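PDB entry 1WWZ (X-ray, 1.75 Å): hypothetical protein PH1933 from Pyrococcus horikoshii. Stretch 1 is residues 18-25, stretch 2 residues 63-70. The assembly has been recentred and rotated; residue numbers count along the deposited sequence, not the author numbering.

Stretch 1, residues 18-25: NELIDVYM
Stretch 2 (63-70) GDKIVGFI

The helix through residues 18-25 packs across the strand of stretch 2 in the same chain, and both continue later in the chain; their axes are 8.0 Å apart at closest approach, N-to-C directions 67° apart (signed crossing angle -67°), burying 411 Å² in total. The helix is regular (phi/psi near -61/-45), with i to i+4 bonds such as Val 23 N to Glu 19 O, 3.0 Å. CA-CA distances of 6.5 Å for Glu 19-Ile 66 and 6.1 Å for Val 23-Val 67 set the register. Strand phi/psi are -82/130 (Ile 66), -116/-3 (Val 67, psi not extended), -177/163 (Gly 68) and -160/161 (Phe 69); CA-to-CB points toward the helix at Ile 66 and Phe 69, away at Val 67 (m). One hydrogen bond crosses: Ile 66 N donates to Glu 19 OE1 (3.2 Å, 160°), the long Glu 19 side chain (m, t, chi3 58°) reaching the strand backbone. Buried Leu 20, Val 23, Ile 66 and Phe 69 suit their apolar surroundings. Leu 20 (m, t) starts sideways, but its end turns in, placing CD2 4.0 Å from Ile 66 CG2 and over one face of the Phe 69 ring (p, chi2 94°), 3.8 Å from its centroid in a CH-pi contact. Val 23 (t) points toward the strand, CG2 4.2 Å from Ile 66 CG2 (m, t) and 3.2 Å from Ile 66 O, CG1 4.1 Å from Phe 69 CD2 and 3.8 Å from backbone Gly 68 CA. Tyr 24 (t, chi2 102°) meets Phe 69 at its own ring edge, CD1 to Phe 69 CZ 4.3 Å.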

ATOM      1  N   ASN A  18       0.620  -6.597 -25.745  1.00 27.90           N
ATOM      2  CA  ASN A  18       1.602  -7.656 -25.934  1.00 29.97           C
ATOM      3  C   ASN A  18       2.376  -7.903 -24.641  1.00 29.00           C
ATOM      4  O   ASN A  18       2.596  -9.049 -24.249  1.00 28.68           O
ATOM      5  CB  ASN A  18       2.572  -7.277 -27.055  1.00 33.19           C
ATOM      6  CG  ASN A  18       3.255  -8.481 -27.666  1.00 36.63           C
ATOM      7  OD1 ASN A  18       2.618  -9.292 -28.339  1.00 39.44           O
ATOM      8  ND2 ASN A  18       4.554  -8.610 -27.427  1.00 39.66           N
ATOM      9  N   GLU A  19       2.791  -6.824 -23.982  1.00 29.00           N
ATOM     10  CA  GLU A  19       3.531  -6.932 -22.729  1.00 27.89           C
ATOM     11  C   GLU A  19       2.675  -7.565 -21.641  1.00 26.42           C
ATOM     12  O   GLU A  19       3.149  -8.405 -20.875  1.00 24.00           O
ATOM     13  CB  GLU A  19       3.986  -5.553 -22.244  1.00 31.41           C
ATOM     14  CG  GLU A  19       5.047  -4.887 -23.093  1.00 34.58           C
ATOM     15  CD  GLU A  19       5.491  -3.564 -22.500  1.00 37.01           C
ATOM     16  OE1 GLU A  19       5.950  -3.561 -21.337  1.00 38.09           O
ATOM     17  OE2 GLU A  19       5.379  -2.529 -23.192  1.00 38.67           O
ATOM     18  N   LEU A  20       1.415  -7.148 -21.565  1.00 24.07           N
ATOM     19  CA  LEU A  20       0.514  -7.690 -20.558  1.00 22.46           C
ATOM     20  C   LEU A  20       0.316  -9.179 -20.791  1.00 21.02           C
ATOM     21  O   LEU A  20       0.263  -9.965 -19.844  1.00 19.83           O
ATOM     22  CB  LEU A  20      -0.834  -6.960 -20.596  1.00 23.04           C
ATOM     23  CG  LEU A  20      -0.799  -5.508 -20.105  1.00 24.34           C
ATOM     24  CD1 LEU A  20      -2.126  -4.841 -20.392  1.00 24.62           C
ATOM     25  CD2 LEU A  20      -0.489  -5.467 -18.613  1.00 26.11           C
ATOM     26  N   ILE A  21       0.211  -9.570 -22.055  1.00 21.10           N
ATOM     27  CA  ILE A  21       0.031 -10.974 -22.378  1.00 20.77           C
ATOM     28  C   ILE A  21       1.247 -11.778 -21.918  1.00 21.71           C
ATOM     29  O   ILE A  21       1.097 -12.836 -21.308  1.00 21.41           O
ATOM     30  CB  ILE A  21      -0.200 -11.170 -23.892  1.00 20.65           C
ATOM     31  CG1 ILE A  21      -1.538 -10.535 -24.287  1.00 21.05           C
ATOM     32  CG2 ILE A  21      -0.194 -12.652 -24.235  1.00 22.02           C
ATOM     33  CD1 ILE A  21      -1.861 -10.619 -25.768  1.00 22.86           C
ATOM     34  N   ASP A  22       2.447 -11.271 -22.193  1.00 23.34           N
ATOM     35  CA  ASP A  22       3.673 -11.958 -21.781  1.00 24.13           C
ATOM     36  C   ASP A  22       3.694 -12.148 -20.261  1.00 22.78           C
ATOM     37  O   ASP A  22       3.998 -13.234 -19.762  1.00 20.86           O
ATOM     38  CB  ASP A  22       4.921 -11.168 -22.204  1.00 26.80           C
ATOM     39  CG  ASP A  22       5.054 -11.029 -23.711  1.00 29.84           C
ATOM     40  OD1 ASP A  22       4.418 -11.810 -24.451  1.00 31.92           O
ATOM     41  OD2 ASP A  22       5.812 -10.141 -24.157  1.00 32.81           O
ATOM     42  N   VAL A  23       3.373 -11.084 -19.531  1.00 22.28           N
ATOM     43  CA  VAL A  23       3.346 -11.136 -18.073  1.00 21.60           C
ATOM     44  C   VAL A  23       2.316 -12.161 -17.612  1.00 21.61           C
ATOM     45  O   VAL A  23       2.572 -12.965 -16.714  1.00 21.24           O
ATOM     46  CB  VAL A  23       2.976  -9.754 -17.473  1.00 22.55           C
ATOM     47  CG1 VAL A  23       2.670  -9.889 -15.985  1.00 21.46           C
ATOM     48  CG2 VAL A  23       4.118  -8.774 -17.690  1.00 21.71           C
ATOM     49  N   TYR A  24       1.146 -12.121 -18.238  1.00 20.55           N
ATOM     50  CA  TYR A  24       0.064 -13.034 -17.909  1.00 20.51           C
ATOM     51  C   TYR A  24       0.481 -14.486 -18.148  1.00 20.79           C
ATOM     52  O   TYR A  24       0.326 -15.336 -17.273  1.00 19.47           O
ATOM     53  CB  TYR A  24      -1.158 -12.691 -18.764  1.00 19.35           C
ATOM     54  CG  TYR A  24      -2.369 -13.560 -18.517  1.00 19.76           C
ATOM     55  CD1 TYR A  24      -3.442 -13.099 -17.754  1.00 20.00           C
ATOM     56  CD2 TYR A  24      -2.457 -14.834 -19.077  1.00 19.34           C
ATOM     57  CE1 TYR A  24      -4.576 -13.886 -17.563  1.00 19.87           C
ATOM     58  CE2 TYR A  24      -3.578 -15.625 -18.891  1.00 19.27           C
ATOM     59  CZ  TYR A  24      -4.636 -15.148 -18.136  1.00 20.42           C
ATOM     60  OH  TYR A  24      -5.752 -15.928 -17.970  1.00 21.21           O
ATOM     61  N   MET A  25       1.009 -14.763 -19.337  1.00 21.07           N
ATOM     62  CA  MET A  25       1.440 -16.119 -19.678  1.00 23.99           C
ATOM     63  C   MET A  25       2.544 -16.618 -18.748  1.00 24.33           C
ATOM     64  O   MET A  25       2.571 -17.793 -18.370  1.00 24.17           O
ATOM     65  CB  MET A  25       1.933 -16.172 -21.128  1.00 24.41           C
ATOM     66  CG  MET A  25       0.876 -15.842 -22.171  1.00 26.96           C
ATOM     67  SD  MET A  25      -0.597 -16.873 -22.043  1.00 27.68           S
ATOM     68  CE  MET A  25       0.034 -18.467 -22.624  1.00 27.05           C
ATOM     69  N   GLY A  63      11.567  -0.185 -14.811  1.00 34.70           N
ATOM     70  CA  GLY A  63      12.193   0.321 -16.015  1.00 35.19           C
ATOM     71  C   GLY A  63      11.092   0.629 -17.012  1.00 36.45           C
ATOM     72  O   GLY A  63      10.089   1.249 -16.659  1.00 36.28           O
ATOM     73  N   ASP A  64      11.260   0.181 -18.252  1.00 36.98           N
ATOM     74  CA  ASP A  64      10.265   0.427 -19.290  1.00 38.57           C
ATOM     75  C   ASP A  64       9.370  -0.786 -19.522  1.00 38.14           C
ATOM     76  O   ASP A  64       8.503  -0.764 -20.397  1.00 38.14           O
ATOM     77  CB  ASP A  64      10.958   0.803 -20.601  1.00 40.71           C
ATOM     78  CG  ASP A  64      11.813   2.050 -20.472  1.00 43.70           C
ATOM     79  OD1 ASP A  64      11.245   3.142 -20.255  1.00 45.82           O
ATOM     80  OD2 ASP A  64      13.054   1.936 -20.583  1.00 45.12           O
ATOM     81  N   LYS A  65       9.573  -1.840 -18.735  1.00 37.65           N
ATOM     82  CA  LYS A  65       8.783  -3.056 -18.895  1.00 37.00           C
ATOM     83  C   LYS A  65       7.770  -3.280 -17.786  1.00 35.04           C
ATOM     84  O   LYS A  65       8.035  -3.006 -16.613  1.00 34.12           O
ATOM     85  CB  LYS A  65       9.695  -4.288 -18.981  1.00 39.90           C
ATOM     86  CG  LYS A  65      10.434  -4.620 -17.689  1.00 41.54           C
ATOM     87  CD  LYS A  65      11.271  -5.893 -17.826  1.00 44.46           C
ATOM     88  CE  LYS A  65      10.522  -7.131 -17.330  1.00 45.65           C
ATOM     89  NZ  LYS A  65      10.651  -8.298 -18.256  1.00 46.68           N
ATOM     90  N   ILE A  66       6.604  -3.780 -18.178  1.00 32.79           N
ATOM     91  CA  ILE A  66       5.545  -4.093 -17.233  1.00 29.64           C
ATOM     92  C   ILE A  66       5.901  -5.468 -16.680  1.00 28.23           C
ATOM     93  O   ILE A  66       6.192  -6.386 -17.446  1.00 28.83           O
ATOM     94  CB  ILE A  66       4.182  -4.171 -17.941  1.00 29.90           C
ATOM     95  CG1 ILE A  66       3.793  -2.786 -18.463  1.00 30.51           C
ATOM     96  CG2 ILE A  66       3.134  -4.732 -16.992  1.00 29.44           C
ATOM     97  CD1 ILE A  66       2.489  -2.766 -19.238  1.00 30.31           C
ATOM     98  N   VAL A  67       5.894  -5.612 -15.359  1.00 24.77           N
ATOM     99  CA  VAL A  67       6.237  -6.892 -14.753  1.00 23.57           C
ATOM    100  C   VAL A  67       5.067  -7.494 -13.993  1.00 21.40           C
ATOM    101  O   VAL A  67       5.165  -8.595 -13.460  1.00 20.80           O
ATOM    102  CB  VAL A  67       7.436  -6.756 -13.789  1.00 23.96           C
ATOM    103  CG1 VAL A  67       8.626  -6.164 -14.527  1.00 23.76           C
ATOM    104  CG2 VAL A  67       7.057  -5.899 -12.599  1.00 23.18           C
ATOM    105  N   GLY A  68       3.961  -6.760 -13.944  1.00 18.89           N
ATOM    106  CA  GLY A  68       2.789  -7.249 -13.245  1.00 16.91           C
ATOM    107  C   GLY A  68       1.637  -6.277 -13.395  1.00 17.05           C
ATOM    108  O   GLY A  68       1.844  -5.126 -13.774  1.00 16.43           O
ATOM    109  N   PHE A  69       0.421  -6.736 -13.123  1.00 16.01           N
ATOM    110  CA  PHE A  69      -0.729  -5.853 -13.220  1.00 16.11           C
ATOM    111  C   PHE A  69      -1.919  -6.373 -12.444  1.00 14.74           C
ATOM    112  O   PHE A  69      -1.980  -7.546 -12.074  1.00 14.66           O
ATOM    113  CB  PHE A  69      -1.097  -5.592 -14.698  1.00 16.53           C
ATOM    114  CG  PHE A  69      -1.672  -6.781 -15.426  1.00 17.90           C
ATOM    115  CD1 PHE A  69      -3.049  -6.972 -15.498  1.00 19.85           C
ATOM    116  CD2 PHE A  69      -0.838  -7.683 -16.088  1.00 20.11           C
ATOM    117  CE1 PHE A  69      -3.591  -8.037 -16.225  1.00 18.92           C
ATOM    118  CE2 PHE A  69      -1.368  -8.752 -16.818  1.00 19.43           C
ATOM    119  CZ  PHE A  69      -2.747  -8.929 -16.887  1.00 20.61           C
ATOM    120  N   ILE A  70      -2.851  -5.475 -12.164  1.00 15.07           N
ATOM    121  CA  ILE A  70      -4.055  -5.836 -11.438  1.00 15.01           C
ATOM    122  C   ILE A  70      -5.183  -5.019 -12.050  1.00 14.23           C
ATOM    123  O   ILE A  70      -4.989  -3.861 -12.426  1.00 15.74           O
ATOM    124  CB  ILE A  70      -3.897  -5.557  -9.911  1.00 14.52           C
ATOM    125  CG1 ILE A  70      -5.109  -6.101  -9.154  1.00 13.81           C
ATOM    126  CG2 ILE A  70      -3.695  -4.064  -9.651  1.00 14.35           C
ATOM    127  CD1 ILE A  70      -4.900  -6.163  -7.634  1.00 17.03           C
TER